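Local coordinates for lipoate-protein ligase 1 (Plasmodium falciparum, PDB 5T8U) that belongs to the lipoate-protein ligase family, with a ligase A/B catalytic domain followed by a C-terminal domain, and holds lipoic acid in a pocket, at residues 225-228 and 229-232. Sequence-based numbering, arbitrary orientation.
Sequences TKFY and EQNY
Gln230 NE2 approaches the Phe227 ring obliquely. It lies 4.3 Å from Phe227 CD2, a loose van der Waals approach. The ring of Phe227 also meets that of its neighbour Tyr228. CD1 of Phe227 sits over the centre of the Tyr228 ring, 3.5 Å above its plane, while CE1 of Tyr228 lies at the edge of the Phe227 ring and in its plane. Phe224, one turn back, adds an edge-to-face contact with Tyr228.

The helix ends here. Tyr228 is the first residue to leave helical backbone angles. Glu229 N donates to Lys226 O, three residues back, at 3.1 Å and with an N-H...O angle of 156°. This is the i+3 to i bond of a tightened last turn, as is common at helix C-termini. The donor stands above the carbonyl plane, away from the lone pairs. Glu229 N is also near Thr225 O, but the angle there is too poor for the i+4 to i bond. The Glu229 side chain packs against this carbonyl, with CB 3.2 Å from Thr225 O.

Thr225 and Glu229 run side by side and point the same way. With OG1 of Thr225 beside the backbone N (chi1 -51°), where it bonds Ile221 O, CG2 falls anti to that N and meets Glu229 OE2 at 3.7 Å. Gln230 CG rests 3.6 Å from Phe227 O.

The contact lies on the surface, where helix 213-227 passes into the loop leading to strand 244-245. Phe227 and Tyr228 both pack on helix 117-132, touching Ile123. Tyr228 OH bonds Asn112 ND2 at the end of strand 105-112, and Glu229 touches Ile237 farther along the loop.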
ATOM      1  N   THR A 225       3.976  18.708   9.562  1.00 59.84           N
ATOM      2  CA  THR A 225       3.636  19.465  10.763  1.00 61.09           C
ATOM      3  C   THR A 225       3.012  20.807  10.401  1.00 61.23           C
ATOM      4  O   THR A 225       1.984  21.205  10.962  1.00 61.74           O
ATOM      5  CB  THR A 225       4.891  19.667  11.616  1.00 64.10           C
ATOM      6  OG1 THR A 225       5.538  18.404  11.822  1.00 62.82           O
ATOM      7  CG2 THR A 225       4.538  20.276  12.965  1.00 65.15           C
ATOM      8  N   LYS A 226       3.626  21.521   9.456  0.98 61.06           N
ATOM      9  CA  LYS A 226       3.097  22.814   9.039  0.98 65.89           C
ATOM     10  C   LYS A 226       1.703  22.672   8.446  0.98 68.11           C
ATOM     11  O   LYS A 226       0.823  23.502   8.703  0.98 67.35           O
ATOM     12  CB  LYS A 226       4.046  23.465   8.034  0.98 70.19           C
ATOM     13  CG  LYS A 226       3.479  24.691   7.337  0.98 74.80           C
ATOM     14  CD  LYS A 226       4.572  25.452   6.605  0.98 79.05           C
ATOM     15  CE  LYS A 226       4.085  25.986   5.268  0.98 81.71           C
ATOM     16  NZ  LYS A 226       5.194  26.597   4.484  0.98 83.46           N
ATOM     17  N   PHE A 227       1.480  21.627   7.646  1.00 75.60           N
ATOM     18  CA  PHE A 227       0.154  21.414   7.078  1.00 76.70           C
ATOM     19  C   PHE A 227      -0.885  21.256   8.178  1.00 76.04           C
ATOM     20  O   PHE A 227      -1.990  21.803   8.078  1.00 78.40           O
ATOM     21  CB  PHE A 227       0.148  20.188   6.165  1.00 75.22           C
ATOM     22  CG  PHE A 227      -1.213  19.861   5.605  1.00 73.67           C
ATOM     23  CD1 PHE A 227      -2.074  19.014   6.285  1.00 72.81           C
ATOM     24  CD2 PHE A 227      -1.633  20.411   4.404  1.00 74.80           C
ATOM     25  CE1 PHE A 227      -3.326  18.717   5.775  1.00 73.56           C
ATOM     26  CE2 PHE A 227      -2.884  20.116   3.889  1.00 75.33           C
ATOM     27  CZ  PHE A 227      -3.731  19.268   4.576  1.00 74.36           C
ATOM     28  N   TYR A 228      -0.555  20.517   9.235  1.00 71.23           N
ATOM     29  CA  TYR A 228      -1.502  20.318  10.325  1.00 71.89           C
ATOM     30  C   TYR A 228      -1.371  21.363  11.429  1.00 79.23           C
ATOM     31  O   TYR A 228      -1.941  21.179  12.509  1.00 76.86           O
ATOM     32  CB  TYR A 228      -1.349  18.912  10.907  1.00 68.91           C
ATOM     33  CG  TYR A 228      -1.810  17.831   9.955  1.00 66.09           C
ATOM     34  CD1 TYR A 228      -3.134  17.765   9.534  1.00 64.10           C
ATOM     35  CD2 TYR A 228      -0.925  16.878   9.474  1.00 64.13           C
ATOM     36  CE1 TYR A 228      -3.558  16.783   8.662  1.00 62.72           C
ATOM     37  CE2 TYR A 228      -1.341  15.893   8.604  1.00 63.09           C
ATOM     38  CZ  TYR A 228      -2.656  15.849   8.202  1.00 62.63           C
ATOM     39  OH  TYR A 228      -3.065  14.864   7.333  1.00 63.06           O
ATOM     40  N   GLU A 229      -0.648  22.458  11.179  1.00 91.72           N
ATOM     41  CA  GLU A 229      -0.559  23.572  12.115  1.00 99.21           C
ATOM     42  C   GLU A 229      -1.230  24.835  11.579  1.00100.81           C
ATOM     43  O   GLU A 229      -0.956  25.935  12.069  1.00106.03           O
ATOM     44  CB  GLU A 229       0.904  23.852  12.460  1.00101.00           C
ATOM     45  CG  GLU A 229       1.388  23.152  13.718  1.00103.23           C
ATOM     46  CD  GLU A 229       2.857  23.404  13.991  1.00107.07           C
ATOM     47  OE1 GLU A 229       3.531  23.987  13.115  1.00108.77           O
ATOM     48  OE2 GLU A 229       3.338  23.024  15.079  1.00108.52           O
ATOM     49  N   GLN A 230      -2.114  24.700  10.588  1.00 97.58           N
ATOM     50  CA  GLN A 230      -2.768  25.869  10.006  1.00100.02           C
ATOM     51  C   GLN A 230      -3.656  26.573  11.026  1.00107.64           C
ATOM     52  O   GLN A 230      -3.516  27.778  11.265  1.00105.14           O
ATOM     53  CB  GLN A 230      -3.590  25.459   8.783  1.00103.28           C
ATOM     54  CG  GLN A 230      -2.789  25.297   7.504  1.00103.22           C
ATOM     55  CD  GLN A 230      -3.679  25.187   6.280  1.00103.11           C
ATOM     56  OE1 GLN A 230      -4.388  26.130   5.928  1.00105.48           O
ATOM     57  NE2 GLN A 230      -3.654  24.030   5.630  1.00 99.70           N
ATOM     58  N   ASN A 231      -4.590  25.832  11.628  1.00127.63           N
ATOM     59  CA  ASN A 231      -5.568  26.439  12.528  1.00138.75           C
ATOM     60  C   ASN A 231      -4.898  27.302  13.590  1.00144.01           C
ATOM     61  O   ASN A 231      -5.346  28.420  13.867  1.00146.90           O
ATOM     62  CB  ASN A 231      -6.412  25.350  13.192  1.00140.20           C
ATOM     63  CG  ASN A 231      -7.349  25.904  14.247  1.00146.95           C
ATOM     64  OD1 ASN A 231      -8.020  26.913  14.031  1.00151.36           O
ATOM     65  ND2 ASN A 231      -7.387  25.252  15.404  1.00147.81           N
ATOM     66  N   TYR A 232      -3.826  26.799  14.195  1.00149.55           N
ATOM     67  CA  TYR A 232      -3.173  27.524  15.276  1.00152.69           C
ATOM     68  C   TYR A 232      -2.461  28.761  14.744  1.00146.64           C
ATOM     69  O   TYR A 232      -1.903  28.756  13.642  1.00148.70           O
ATOM     70  CB  TYR A 232      -2.172  26.620  15.993  1.00151.34           C
ATOM     71  CG  TYR A 232      -2.789  25.380  16.600  1.00151.15           C
ATOM     72  CD1 TYR A 232      -3.595  25.465  17.728  1.00154.67           C
ATOM     73  CD2 TYR A 232      -2.560  24.124  16.051  1.00147.84           C
ATOM     74  CE1 TYR A 232      -4.162  24.335  18.288  1.00154.49           C
ATOM     75  CE2 TYR A 232      -3.123  22.988  16.605  1.00147.59           C
ATOM     76  CZ  TYR A 232      -3.921  23.100  17.724  1.00150.70           C
ATOM     77  OH  TYR A 232      -4.483  21.973  18.281  1.00149.98           O
TER